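PDB 4HBR: putative periplasmic protein from Bacteroides eggerthii, which is of unknown function but belongs to the PF11396 (DUF2874) family and is probably exported to the periplasm. Local coordinates for residues A33-N38 / T42-T47; E64-V69 / V86-F91; I97-V102 / N132-S137; Y111-T116 / L122-I127. All coordinates share one frame; numbering follows the deposited sequence.

Interaction 1 (A33-N38 / T42-T47); sequences ADFVMN and TRVWFT
A33, D34 and F35 pair antiparallel with V44, R43 and T42 in a beta hairpin. The strand axes run 4.8 Å apart. Their directions differ by 157°. A33 with V44 and F35 with T42 are hydrogen-bonded pairs, each closed by two N-H to O bonds. The shortest of these runs from T42 N to F35 O, 2.8 Å. D34 with R43, between them, is a non-hydrogen-bonded pair. Here R43 CA lies 3.1 Å from A33 O in a CA-H...O contact.

A33, F35, T42 and V44 share one face of the sheet. The F35 CG sits between its backbone N and carbonyl carbon (chi1 53°), which swings the ring across to the neighbouring strand. T42 CB stands over one ring face, toward the rim, in a CH-pi contact 4.3 Å from the F35 ring centroid. V44 CG2 meets the ring at its edge, 4.0 Å from F35 CZ. T42 OG1 lies against M37 CB but bonds to F40 O. L12 of helix 6-15 packs on A33 and F35.

On the other face D34 and R43 extend alongside each other. D34 OD2 touches the aliphatic R43 CG at 3.5 Å, while OD2 and R43 NH1 stay 4.6 Å apart. A water joins them, 2.6 Å from D34 OD2, donating there and accepting from R43 NH1. R43 NH2 turns to D58 in a salt bridge and to Q56. On the F35 face the side-chain contacts between strands are mainly apolar. On the D34 face opposite charges meet through water, and the arginine is tied mainly to strand 52-58.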
loop_
_atom_site.group_PDB
_atom_site.type_symbol
_atom_site.label_atom_id
_atom_site.label_comp_id
_atom_site.label_asym_id
_atom_site.label_seq_id
_atom_site.Cartn_x
_atom_site.Cartn_y
_atom_site.Cartn_z
ATOM N N ALA A 33 7.724 -5.616 -7.373
ATOM C CA ALA A 33 8.838 -4.701 -7.531
ATOM C C ALA A 33 8.781 -3.703 -6.402
ATOM O O ALA A 33 7.735 -3.117 -6.166
ATOM C CB ALA A 33 8.767 -4.002 -8.872
ATOM N N ASP A 34 9.884 -3.536 -5.685
ATOM C CA ASP A 34 10.028 -2.623 -4.552
ATOM C C ASP A 34 11.163 -1.634 -4.868
ATOM O O ASP A 34 12.281 -2.063 -5.157
ATOM C CB ASP A 34 10.302 -3.453 -3.277
ATOM C CG ASP A 34 10.502 -2.643 -2.016
ATOM O OD1 ASP A 34 11.659 -2.227 -1.751
ATOM O OD2 ASP A 34 9.528 -2.485 -1.258
ATOM N N PHE A 35 10.862 -0.315 -4.874
ATOM C CA PHE A 35 11.816 0.779 -5.192
ATOM C C PHE A 35 11.308 2.113 -4.633
ATOM O O PHE A 35 10.167 2.196 -4.183
ATOM C CB PHE A 35 12.037 0.902 -6.725
ATOM C CG PHE A 35 10.761 1.037 -7.527
ATOM C CD1 PHE A 35 9.984 -0.085 -7.833
ATOM C CD2 PHE A 35 10.303 2.287 -7.932
ATOM C CE1 PHE A 35 8.769 0.045 -8.511
ATOM C CE2 PHE A 35 9.081 2.415 -8.614
ATOM C CZ PHE A 35 8.337 1.288 -8.914
ATOM N N VAL A 36 12.140 3.160 -4.703
ATOM C CA VAL A 36 11.809 4.516 -4.255
ATOM C C VAL A 36 11.490 5.368 -5.500
ATOM O O VAL A 36 12.254 5.382 -6.472
ATOM C CB VAL A 36 12.949 5.129 -3.386
ATOM C CG1 VAL A 36 12.631 6.569 -2.974
ATOM C CG2 VAL A 36 13.221 4.266 -2.155
HETATM N N MSE A 37 10.333 6.021 -5.476
HETATM C CA MSE A 37 9.829 6.874 -6.554
HETATM C C MSE A 37 9.382 8.201 -5.958
HETATM O O MSE A 37 8.487 8.213 -5.119
HETATM C CB MSE A 37 8.664 6.154 -7.298
HETATM C CG MSE A 37 8.272 6.792 -8.635
HETATM SE SE MSE A 37 9.765 7.259 -9.803
HETATM C CE MSE A 37 10.448 5.470 -10.180
ATOM N N ASN A 38 10.030 9.301 -6.336
ATOM C CA ASN A 38 9.698 10.668 -5.862
ATOM C C ASN A 38 9.789 10.783 -4.315
ATOM O O ASN A 38 8.969 11.471 -3.697
ATOM C CB ASN A 38 8.262 11.084 -6.342
ATOM C CG ASN A 38 8.037 11.025 -7.839
ATOM O OD1 ASN A 38 8.762 11.638 -8.629
ATOM N ND2 ASN A 38 7.011 10.299 -8.257
ATOM N N THR A 42 7.676 2.562 -3.065
ATOM C CA THR A 42 6.698 2.119 -4.047
ATOM C C THR A 42 6.824 0.629 -4.290
ATOM O O THR A 42 7.928 0.109 -4.385
ATOM C CB THR A 42 6.901 2.922 -5.364
ATOM O OG1 THR A 42 6.890 4.317 -5.066
ATOM C CG2 THR A 42 5.850 2.605 -6.435
ATOM N N ARG A 43 5.690 -0.050 -4.405
ATOM C CA ARG A 43 5.606 -1.474 -4.704
ATOM C C ARG A 43 4.615 -1.661 -5.839
ATOM O O ARG A 43 3.598 -0.970 -5.873
ATOM C CB ARG A 43 5.211 -2.292 -3.472
ATOM C CG ARG A 43 6.265 -2.283 -2.373
ATOM C CD ARG A 43 5.751 -2.905 -1.075
ATOM N NE ARG A 43 4.579 -2.197 -0.528
ATOM C CZ ARG A 43 4.602 -1.033 0.125
ATOM N NH1 ARG A 43 5.744 -0.380 0.302
ATOM N NH2 ARG A 43 3.477 -0.507 0.589
ATOM N N VAL A 44 4.946 -2.530 -6.812
ATOM C CA VAL A 44 4.094 -2.815 -7.979
ATOM C C VAL A 44 3.991 -4.330 -8.124
ATOM O O VAL A 44 5.019 -4.998 -8.177
ATOM C CB VAL A 44 4.584 -2.122 -9.306
ATOM C CG1 VAL A 44 3.560 -2.286 -10.435
ATOM C CG2 VAL A 44 4.863 -0.647 -9.085
ATOM N N TRP A 45 2.750 -4.865 -8.167
ATOM C CA TRP A 45 2.442 -6.303 -8.313
ATOM C C TRP A 45 2.196 -6.627 -9.770
ATOM O O TRP A 45 1.489 -5.892 -10.458
ATOM C CB TRP A 45 1.203 -6.702 -7.486
ATOM C CG TRP A 45 1.437 -6.881 -6.017
ATOM C CD1 TRP A 45 1.418 -8.058 -5.323
ATOM C CD2 TRP A 45 1.722 -5.852 -5.056
ATOM N NE1 TRP A 45 1.635 -7.824 -3.985
ATOM C CE2 TRP A 45 1.844 -6.481 -3.794
ATOM C CE3 TRP A 45 1.814 -4.448 -5.127
ATOM C CZ2 TRP A 45 2.112 -5.762 -2.620
ATOM C CZ3 TRP A 45 2.025 -3.734 -3.958
ATOM C CH2 TRP A 45 2.201 -4.391 -2.727
ATOM N N PHE A 46 2.739 -7.745 -10.223
ATOM C CA PHE A 46 2.609 -8.232 -11.595
ATOM C C PHE A 46 2.200 -9.683 -11.644
ATOM O O PHE A 46 2.684 -10.484 -10.840
ATOM C CB PHE A 46 3.963 -8.098 -12.339
ATOM C CG PHE A 46 4.403 -6.693 -12.652
ATOM C CD1 PHE A 46 4.032 -6.081 -13.842
ATOM C CD2 PHE A 46 5.217 -5.985 -11.765
ATOM C CE1 PHE A 46 4.433 -4.771 -14.125
ATOM C CE2 PHE A 46 5.636 -4.677 -12.059
ATOM C CZ PHE A 46 5.220 -4.072 -13.225
ATOM N N THR A 47 1.379 -10.050 -12.640
ATOM C CA THR A 47 1.076 -11.454 -12.930
ATOM C C THR A 47 2.308 -12.018 -13.665
ATOM O O THR A 47 3.061 -11.222 -14.249
ATOM C CB THR A 47 -0.199 -11.616 -13.777
ATOM O OG1 THR A 47 -0.001 -11.044 -15.066
ATOM C CG2 THR A 47 -1.444 -11.066 -13.108
HETATM O O HOH W 1 8.530 -0.920 0.619
#

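Interaction 2 (E64-V69 / V86-F91); sequences EVPAAV and VTWVQF
V65 and V86 make the tight end of this contact, and P66 and W88 the loose end. The V65 CG1 methyl presses on the V86 CG1 methyl at 3.4 Å, which is close for two carbons. The two side chains cross at about a right angle. On V86, CG1 is anti to the backbone N (chi1 177°), which places this methyl against V65. V86 is buried. V98 of the next strand also packs on V65 and P66.

The second touch is wider. P66 CG reaches W88 CZ3 at 4.4 Å and approaches the indole obliquely. V65, P66 and W88 all keep some solvent exposure. W88 is not left to the proline alone: W59 stacks on its ring, and V98 and P96 also lean on it. No hydrogen bond joins the two segments. The backbones stay well apart, with V65 CA 8.1 Å from V86 CA.

P66 holds the N-cap position of helix 67-75, and its O accepts a weak bond from V69 N. A67 and A68 lead away from strand 82-90, and V69 turns back to pack on V98 of the neighbouring strand. The arrangement is that of a helix packed on one face of an antiparallel sheet, an alpha+beta architecture. Here the loop entering the helix is pinned to that face by apolar side chains.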
loop_
_atom_site.group_PDB
_atom_site.type_symbol
_atom_site.label_atom_id
_atom_site.label_comp_id
_atom_site.label_asym_id
_atom_site.label_seq_id
_atom_site.Cartn_x
_atom_site.Cartn_y
_atom_site.Cartn_z
ATOM N N GLU A 64 -0.749 13.788 3.172
ATOM C CA GLU A 64 -0.842 13.416 1.767
ATOM C C GLU A 64 -2.240 12.936 1.349
ATOM O O GLU A 64 -2.553 12.946 0.159
ATOM C CB GLU A 64 0.168 12.322 1.456
ATOM C CG GLU A 64 1.617 12.752 1.621
ATOM C CD GLU A 64 2.233 13.656 0.575
ATOM O OE1 GLU A 64 1.656 13.785 -0.531
ATOM O OE2 GLU A 64 3.291 14.258 0.880
ATOM N N VAL A 65 -3.088 12.564 2.307
ATOM C CA VAL A 65 -4.378 11.939 2.027
ATOM C C VAL A 65 -5.440 12.945 1.563
ATOM O O VAL A 65 -5.380 14.140 1.930
ATOM C CB VAL A 65 -4.888 11.100 3.245
ATOM C CG1 VAL A 65 -3.808 10.166 3.763
ATOM C CG2 VAL A 65 -5.448 11.964 4.382
ATOM N N PRO A 66 -6.458 12.457 0.797
ATOM C CA PRO A 66 -7.613 13.328 0.473
ATOM C C PRO A 66 -8.245 13.897 1.753
ATOM O O PRO A 66 -8.270 13.202 2.758
ATOM C CB PRO A 66 -8.588 12.379 -0.231
ATOM C CG PRO A 66 -7.774 11.215 -0.696
ATOM C CD PRO A 66 -6.644 11.081 0.273
ATOM N N ALA A 67 -8.763 15.120 1.735
ATOM C CA ALA A 67 -9.332 15.771 2.928
ATOM C C ALA A 67 -10.485 14.951 3.560
ATOM O O ALA A 67 -10.591 14.914 4.788
ATOM C CB ALA A 67 -9.805 17.177 2.578
ATOM N N ALA A 68 -11.311 14.269 2.727
ATOM C CA ALA A 68 -12.410 13.440 3.225
ATOM C C ALA A 68 -11.882 12.293 4.104
ATOM O O ALA A 68 -12.506 11.979 5.102
ATOM C CB ALA A 68 -13.236 12.900 2.077
ATOM N N VAL A 69 -10.709 11.711 3.763
ATOM C CA VAL A 69 -10.060 10.620 4.513
ATOM C C VAL A 69 -9.469 11.197 5.812
ATOM O O VAL A 69 -9.669 10.622 6.883
ATOM C CB VAL A 69 -8.990 9.886 3.657
ATOM C CG1 VAL A 69 -8.174 8.887 4.482
ATOM C CG2 VAL A 69 -9.627 9.209 2.456
ATOM N N VAL A 86 0.897 5.230 5.949
ATOM C CA VAL A 86 -0.187 5.717 5.102
ATOM C C VAL A 86 0.165 5.283 3.696
ATOM O O VAL A 86 1.214 5.666 3.181
ATOM C CB VAL A 86 -0.444 7.246 5.206
ATOM C CG1 VAL A 86 -1.548 7.661 4.235
ATOM C CG2 VAL A 86 -0.795 7.673 6.623
ATOM N N THR A 87 -0.690 4.479 3.082
ATOM C CA THR A 87 -0.444 3.929 1.751
ATOM C C THR A 87 -1.565 4.282 0.771
ATOM O O THR A 87 -2.743 4.122 1.090
ATOM C CB THR A 87 -0.271 2.398 1.852
ATOM O OG1 THR A 87 0.713 2.095 2.846
ATOM C CG2 THR A 87 0.125 1.754 0.527
ATOM N N TRP A 88 -1.190 4.723 -0.434
ATOM C CA TRP A 88 -2.139 4.975 -1.521
ATOM C C TRP A 88 -2.068 3.747 -2.397
ATOM O O TRP A 88 -0.996 3.401 -2.902
ATOM C CB TRP A 88 -1.775 6.252 -2.238
ATOM C CG TRP A 88 -2.599 6.646 -3.426
ATOM C CD1 TRP A 88 -2.115 6.899 -4.671
ATOM C CD2 TRP A 88 -3.962 7.130 -3.420
ATOM N NE1 TRP A 88 -3.097 7.457 -5.460
ATOM C CE2 TRP A 88 -4.232 7.633 -4.714
ATOM C CE3 TRP A 88 -5.000 7.148 -2.456
ATOM C CZ2 TRP A 88 -5.450 8.242 -5.047
ATOM C CZ3 TRP A 88 -6.223 7.720 -2.801
ATOM C CH2 TRP A 88 -6.428 8.282 -4.070
ATOM N N VAL A 89 -3.180 3.019 -2.456
ATOM C CA VAL A 89 -3.281 1.739 -3.149
ATOM C C VAL A 89 -4.038 1.951 -4.423
ATOM O O VAL A 89 -5.162 2.461 -4.391
ATOM C CB VAL A 89 -3.922 0.625 -2.267
ATOM C CG1 VAL A 89 -3.856 -0.731 -2.970
ATOM C CG2 VAL A 89 -3.265 0.546 -0.887
ATOM N N GLN A 90 -3.430 1.554 -5.548
ATOM C CA GLN A 90 -4.057 1.744 -6.860
ATOM C C GLN A 90 -4.144 0.465 -7.639
ATOM O O GLN A 90 -3.378 -0.471 -7.416
ATOM C CB GLN A 90 -3.321 2.785 -7.695
ATOM C CG GLN A 90 -3.379 4.181 -7.102
ATOM C CD GLN A 90 -2.616 5.100 -8.002
ATOM O OE1 GLN A 90 -3.144 5.629 -8.984
ATOM N NE2 GLN A 90 -1.318 5.183 -7.773
ATOM N N PHE A 91 -5.058 0.469 -8.616
ATOM C CA PHE A 91 -5.366 -0.687 -9.440
ATOM C C PHE A 91 -5.644 -0.286 -10.875
ATOM O O PHE A 91 -6.068 0.861 -11.095
ATOM C CB PHE A 91 -6.622 -1.363 -8.878
ATOM C CG PHE A 91 -6.596 -1.654 -7.402
ATOM C CD1 PHE A 91 -5.975 -2.809 -6.917
ATOM C CD2 PHE A 91 -7.218 -0.790 -6.492
ATOM C CE1 PHE A 91 -5.983 -3.108 -5.553
ATOM C CE2 PHE A 91 -7.232 -1.090 -5.133
ATOM C CZ PHE A 91 -6.625 -2.255 -4.673
#

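Interaction 3 (I97-V102 / N132-S137); sequences IVAIQV and NTLGAS
L134 reaches from the C-terminal turn to strand 97-104 and touches A99 and Q101. The motif is a type I beta turn, N132 to G135, set against a face of the antiparallel sheet just before helix 136-139. G135 is the N-cap of that helix.

Q101, L134 and A99 carry most of the buried surface. Q101 and L134 approach head-on, one from the strand and one from the turn. The extended Q101 chain (chi2 179°) carries its amide out to the leucine. Q101 NE2 rests 3.8 Å from L134 CD1. The other leucine methyl, CD2, settles 3.6 Å from A99 CB. T87 of strand 82-90 and Q112 of strand 109-115 flank the leucine as well. L134 O accepts a bond from Q56 NE2, which ties the turn to a further strand.

The polar ends are joined through a third residue. Q101 NE2 and T133 OG1 are near each other, but the angle is too poor for a hydrogen bond. Both bond to Q112 OE1 instead. That oxygen thus links the strand to the turn, while Q101 NE2 and T133 OG1 remain 3.1 Å apart.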
loop_
_atom_site.group_PDB
_atom_site.type_symbol
_atom_site.label_atom_id
_atom_site.label_comp_id
_atom_site.label_asym_id
_atom_site.label_seq_id
_atom_site.Cartn_x
_atom_site.Cartn_y
_atom_site.Cartn_z
ATOM N N ILE A 97 -7.474 3.212 -2.933
ATOM C CA ILE A 97 -7.768 3.032 -1.508
ATOM C C ILE A 97 -6.680 3.736 -0.667
ATOM O O ILE A 97 -5.506 3.703 -1.024
ATOM C CB ILE A 97 -7.858 1.497 -1.175
ATOM C CG1 ILE A 97 -9.046 0.822 -1.907
ATOM C CG2 ILE A 97 -7.875 1.203 0.351
ATOM C CD1 ILE A 97 -9.113 -0.713 -1.711
ATOM N N VAL A 98 -7.075 4.344 0.455
ATOM C CA VAL A 98 -6.112 4.875 1.412
ATOM C C VAL A 98 -6.039 3.851 2.575
ATOM O O VAL A 98 -7.054 3.629 3.222
ATOM C CB VAL A 98 -6.408 6.313 1.934
ATOM C CG1 VAL A 98 -5.249 6.804 2.810
ATOM C CG2 VAL A 98 -6.692 7.300 0.794
ATOM N N ALA A 99 -4.873 3.229 2.817
ATOM C CA ALA A 99 -4.676 2.298 3.944
ATOM C C ALA A 99 -3.865 3.023 5.031
ATOM O O ALA A 99 -2.767 3.524 4.743
ATOM C CB ALA A 99 -3.957 1.032 3.486
ATOM N N ILE A 100 -4.433 3.145 6.239
ATOM C CA ILE A 100 -3.779 3.808 7.370
ATOM C C ILE A 100 -3.510 2.771 8.451
ATOM O O ILE A 100 -4.423 2.038 8.843
ATOM C CB ILE A 100 -4.609 5.026 7.910
ATOM C CG1 ILE A 100 -4.813 6.104 6.798
ATOM C CG2 ILE A 100 -3.932 5.661 9.164
ATOM C CD1 ILE A 100 -5.809 7.166 7.106
ATOM N N GLN A 101 -2.249 2.693 8.920
ATOM C CA GLN A 101 -1.833 1.810 10.008
ATOM C C GLN A 101 -1.593 2.689 11.212
ATOM O O GLN A 101 -0.809 3.641 11.148
ATOM C CB GLN A 101 -0.605 0.976 9.640
ATOM C CG GLN A 101 -0.826 0.028 8.449
ATOM C CD GLN A 101 0.405 -0.763 8.100
ATOM O OE1 GLN A 101 1.524 -0.429 8.462
ATOM N NE2 GLN A 101 0.225 -1.839 7.385
ATOM N N VAL A 102 -2.323 2.428 12.298
ATOM C CA VAL A 102 -2.257 3.294 13.475
ATOM C C VAL A 102 -2.133 2.418 14.717
ATOM O O VAL A 102 -2.790 1.388 14.827
ATOM C CB VAL A 102 -3.488 4.282 13.500
ATOM C CG1 VAL A 102 -4.835 3.549 13.373
ATOM C CG2 VAL A 102 -3.483 5.213 14.704
ATOM N N ASN A 132 2.619 -8.839 6.702
ATOM C CA ASN A 132 2.217 -8.592 5.304
ATOM C C ASN A 132 0.724 -8.235 5.204
ATOM O O ASN A 132 -0.038 -8.893 4.484
ATOM C CB ASN A 132 2.559 -9.813 4.410
ATOM C CG ASN A 132 2.536 -9.509 2.922
ATOM O OD1 ASN A 132 2.809 -8.380 2.471
ATOM N ND2 ASN A 132 2.211 -10.517 2.127
ATOM N N THR A 133 0.310 -7.198 5.951
ATOM C CA THR A 133 -1.089 -6.795 6.061
ATOM C C THR A 133 -1.553 -5.952 4.837
ATOM O O THR A 133 -2.751 -5.709 4.684
ATOM C CB THR A 133 -1.331 -6.101 7.428
ATOM O OG1 THR A 133 -0.629 -4.868 7.468
ATOM C CG2 THR A 133 -0.897 -6.954 8.615
ATOM N N LEU A 134 -0.633 -5.592 3.944
ATOM C CA LEU A 134 -0.954 -4.824 2.744
ATOM C C LEU A 134 -0.680 -5.603 1.444
ATOM O O LEU A 134 -0.666 -4.994 0.376
ATOM C CB LEU A 134 -0.152 -3.506 2.731
ATOM C CG LEU A 134 -0.611 -2.426 3.709
ATOM C CD1 LEU A 134 0.335 -1.227 3.684
ATOM C CD2 LEU A 134 -2.077 -2.034 3.477
ATOM N N GLY A 135 -0.469 -6.916 1.541
ATOM C CA GLY A 135 -0.149 -7.763 0.397
ATOM C C GLY A 135 -1.337 -8.178 -0.432
ATOM O O GLY A 135 -2.463 -7.728 -0.190
ATOM N N ALA A 136 -1.085 -9.077 -1.406
ATOM C CA ALA A 136 -2.084 -9.633 -2.325
ATOM C C ALA A 136 -3.299 -10.219 -1.580
ATOM O O ALA A 136 -4.415 -10.034 -2.048
ATOM C CB ALA A 136 -1.439 -10.705 -3.202
ATOM N N SER A 137 -3.102 -10.868 -0.424
ATOM C CA SER A 137 -4.219 -11.480 0.314
ATOM C C SER A 137 -5.241 -10.428 0.858
ATOM O O SER A 137 -6.396 -10.768 1.034
ATOM C CB SER A 137 -3.714 -12.369 1.438
ATOM O OG SER A 137 -3.162 -11.587 2.481
#

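Interaction 4 (Y111-T116 / L122-I127)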
loop_
_atom_site.group_PDB
_atom_site.type_symbol
_atom_site.label_atom_id
_atom_site.label_comp_id
_atom_site.label_asym_id
_atom_site.label_seq_id
_atom_site.Cartn_x
_atom_site.Cartn_y
_atom_site.Cartn_z
ATOM N N TYR A 111 -3.788 -1.195 14.478
ATOM C CA TYR A 111 -4.938 -1.298 13.582
ATOM C C TYR A 111 -4.604 -0.845 12.181
ATOM O O TYR A 111 -3.707 -0.034 11.982
ATOM C CB TYR A 111 -6.121 -0.474 14.123
ATOM C CG TYR A 111 -6.601 -0.940 15.483
ATOM C CD1 TYR A 111 -6.049 -0.422 16.653
ATOM C CD2 TYR A 111 -7.619 -1.888 15.601
ATOM C CE1 TYR A 111 -6.490 -0.838 17.907
ATOM C CE2 TYR A 111 -8.067 -2.319 16.854
ATOM C CZ TYR A 111 -7.485 -1.801 18.007
ATOM O OH TYR A 111 -7.907 -2.206 19.253
ATOM N N GLN A 112 -5.352 -1.365 11.211
ATOM C CA GLN A 112 -5.269 -1.005 9.803
ATOM C C GLN A 112 -6.676 -0.659 9.320
ATOM O O GLN A 112 -7.606 -1.473 9.467
ATOM C CB GLN A 112 -4.655 -2.136 8.973
ATOM C CG GLN A 112 -4.504 -1.792 7.496
ATOM C CD GLN A 112 -3.687 -2.826 6.801
ATOM O OE1 GLN A 112 -2.456 -2.840 6.927
ATOM N NE2 GLN A 112 -4.351 -3.723 6.072
ATOM N N ILE A 113 -6.848 0.569 8.830
ATOM C CA ILE A 113 -8.142 1.029 8.339
ATOM C C ILE A 113 -7.991 1.325 6.869
ATOM O O ILE A 113 -7.066 2.062 6.470
ATOM C CB ILE A 113 -8.722 2.244 9.133
ATOM C CG1 ILE A 113 -8.605 2.060 10.665
ATOM C CG2 ILE A 113 -10.178 2.496 8.764
ATOM C CD1 ILE A 113 -7.637 2.956 11.238
ATOM N N LEU A 114 -8.894 0.736 6.058
ATOM C CA LEU A 114 -8.959 0.968 4.599
ATOM C C LEU A 114 -10.095 1.922 4.301
ATOM O O LEU A 114 -11.229 1.692 4.713
ATOM C CB LEU A 114 -9.136 -0.344 3.817
ATOM C CG LEU A 114 -8.192 -1.505 4.131
ATOM C CD1 LEU A 114 -8.495 -2.676 3.193
ATOM C CD2 LEU A 114 -6.705 -1.090 3.976
ATOM N N PHE A 115 -9.786 2.997 3.594
ATOM C CA PHE A 115 -10.749 4.035 3.251
ATOM C C PHE A 115 -10.903 4.225 1.764
ATOM O O PHE A 115 -9.915 4.155 1.020
ATOM C CB PHE A 115 -10.274 5.391 3.831
ATOM C CG PHE A 115 -10.317 5.587 5.335
ATOM C CD1 PHE A 115 -11.486 6.002 5.968
ATOM C CD2 PHE A 115 -9.169 5.432 6.106
ATOM C CE1 PHE A 115 -11.506 6.261 7.343
ATOM C CE2 PHE A 115 -9.190 5.693 7.491
ATOM C CZ PHE A 115 -10.358 6.108 8.096
ATOM N N THR A 116 -12.109 4.595 1.336
ATOM C CA THR A 116 -12.293 5.047 -0.032
ATOM C C THR A 116 -11.779 6.517 -0.052
ATOM O O THR A 116 -11.759 7.143 1.027
ATOM C CB THR A 116 -13.779 4.973 -0.454
ATOM O OG1 THR A 116 -14.507 5.987 0.244
ATOM C CG2 THR A 116 -14.415 3.611 -0.250
ATOM N N LEU A 122 -13.881 0.844 4.487
ATOM C CA LEU A 122 -14.049 -0.438 3.802
ATOM C C LEU A 122 -13.763 -1.611 4.739
ATOM O O LEU A 122 -14.367 -2.679 4.604
ATOM C CB LEU A 122 -13.112 -0.515 2.587
ATOM C CG LEU A 122 -13.416 0.430 1.444
ATOM C CD1 LEU A 122 -12.219 0.546 0.505
ATOM C CD2 LEU A 122 -14.749 0.056 0.735
ATOM N N ARG A 123 -12.838 -1.414 5.678
ATOM C CA ARG A 123 -12.337 -2.421 6.626
ATOM C C ARG A 123 -11.563 -1.779 7.754
ATOM O O ARG A 123 -10.727 -0.917 7.508
ATOM C CB ARG A 123 -11.370 -3.400 5.878
ATOM C CG ARG A 123 -10.652 -4.470 6.717
ATOM C CD ARG A 123 -11.619 -5.465 7.363
ATOM N NE ARG A 123 -12.606 -5.938 6.387
ATOM C CZ ARG A 123 -13.786 -6.473 6.687
ATOM N NH1 ARG A 123 -14.144 -6.642 7.948
ATOM N NH2 ARG A 123 -14.613 -6.848 5.720
ATOM N N GLN A 124 -11.796 -2.257 8.965
ATOM C CA GLN A 124 -11.091 -1.949 10.202
ATOM C C GLN A 124 -10.543 -3.277 10.674
ATOM O O GLN A 124 -11.328 -4.164 11.007
ATOM C CB GLN A 124 -12.085 -1.359 11.196
ATOM C CG GLN A 124 -11.501 -0.515 12.282
ATOM C CD GLN A 124 -12.569 0.455 12.739
ATOM O OE1 GLN A 124 -13.074 1.310 11.970
ATOM N NE2 GLN A 124 -12.909 0.367 14.007
ATOM N N GLN A 125 -9.221 -3.476 10.559
ATOM C CA GLN A 125 -8.521 -4.732 10.883
ATOM C C GLN A 125 -7.637 -4.529 12.112
ATOM O O GLN A 125 -6.960 -3.519 12.222
ATOM C CB GLN A 125 -7.642 -5.115 9.665
ATOM C CG GLN A 125 -7.421 -6.575 9.263
ATOM C CD GLN A 125 -6.721 -6.653 7.891
ATOM O OE1 GLN A 125 -7.153 -6.063 6.868
ATOM N NE2 GLN A 125 -5.657 -7.441 7.833
ATOM N N ASN A 126 -7.610 -5.496 13.002
ATOM C CA ASN A 126 -6.690 -5.513 14.128
ATOM C C ASN A 126 -5.477 -6.276 13.611
ATOM O O ASN A 126 -5.581 -7.470 13.312
ATOM C CB ASN A 126 -7.322 -6.140 15.366
ATOM C CG ASN A 126 -6.478 -6.079 16.617
ATOM O OD1 ASN A 126 -5.268 -6.264 16.591
ATOM N ND2 ASN A 126 -7.104 -5.866 17.757
ATOM N N ILE A 127 -4.364 -5.557 13.398
ATOM C CA ILE A 127 -3.141 -6.121 12.826
ATOM C C ILE A 127 -2.055 -6.322 13.894
ATOM O O ILE A 127 -0.891 -6.505 13.534
ATOM C CB ILE A 127 -2.631 -5.288 11.619
ATOM C CG1 ILE A 127 -2.273 -3.829 12.022
ATOM C CG2 ILE A 127 -3.652 -5.345 10.470
ATOM C CD1 ILE A 127 -1.317 -3.128 11.062
HETATM O O HOH W 2 -7.196 -3.532 6.776
#
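Y111 to L114 pair antiparallel with N126 to R123, with strand axes 4.7 Å apart, directions 167° apart, and two backbone bonds between Q112 and Q125, the shorter from Q125 N to Q112 O, 2.8 Å. L114 N bonds to R123 O but L114 O accepts from L122 N, consistent with a beta bulge where the chain turns a corner at L122.

Q112 and Q125 run next to each other on one face. Their amide planes are 71° apart, and Q112 NE2 and Q125 OE1 are too far apart to bond. A water fills the role: it accepts from Q112 NE2 at 2.9 Å and donates to Q125 OE1. Q112 OE1 is already engaged by T133 and Q101, which leaves NE2 as the end turned to this water. Next to them I127 CG2 packs on Q112 CB at 3.7 Å. L114 CD1 lies 4.0 Å from R123 CB, and the bent arginine chain then leads away.

On the opposite face N126 ND2 lies 3.8 Å from Y111 CE2, meeting the ring obliquely. N126 OD1 bonds to T128. I113 and Q124 extend in parallel. At the corner the T116 and L122 side chains cross at about a right angle, and T116 CG2 touches L122 CD2 at 3.7 Å.

Strand 121-126 is outermost in the sheet of this chain, and strand 97-104 borders strand 109-115 on its other side. F78, after helix 67-75, meets Y111, I113 and Q124. On the other face A99 lies by L114, and L134 by Q112.

How the interactions relate
All four contacts belong to one antiparallel sheet whose strands follow chain order. Interactions 1 and 4 are hairpins toward its two ends, with centres about 22 Å apart on opposite sides of the chain's centre. Interactions 2 and 3 lie between them, about 11 Å apart, on neighbouring strands 82-90 and 97-104. Along the chain interactions 1 and 2 come first; interaction 3 then spans the hairpin of interaction 4, their centres about 8 Å apart. Interaction 2 seats the start of helix 67-75, while V69 also touches F115 and T116 of interaction 4. The turn of interaction 3 also reaches W45 of interaction 1. The C-terminal segment therefore bridges both halves of the sheet.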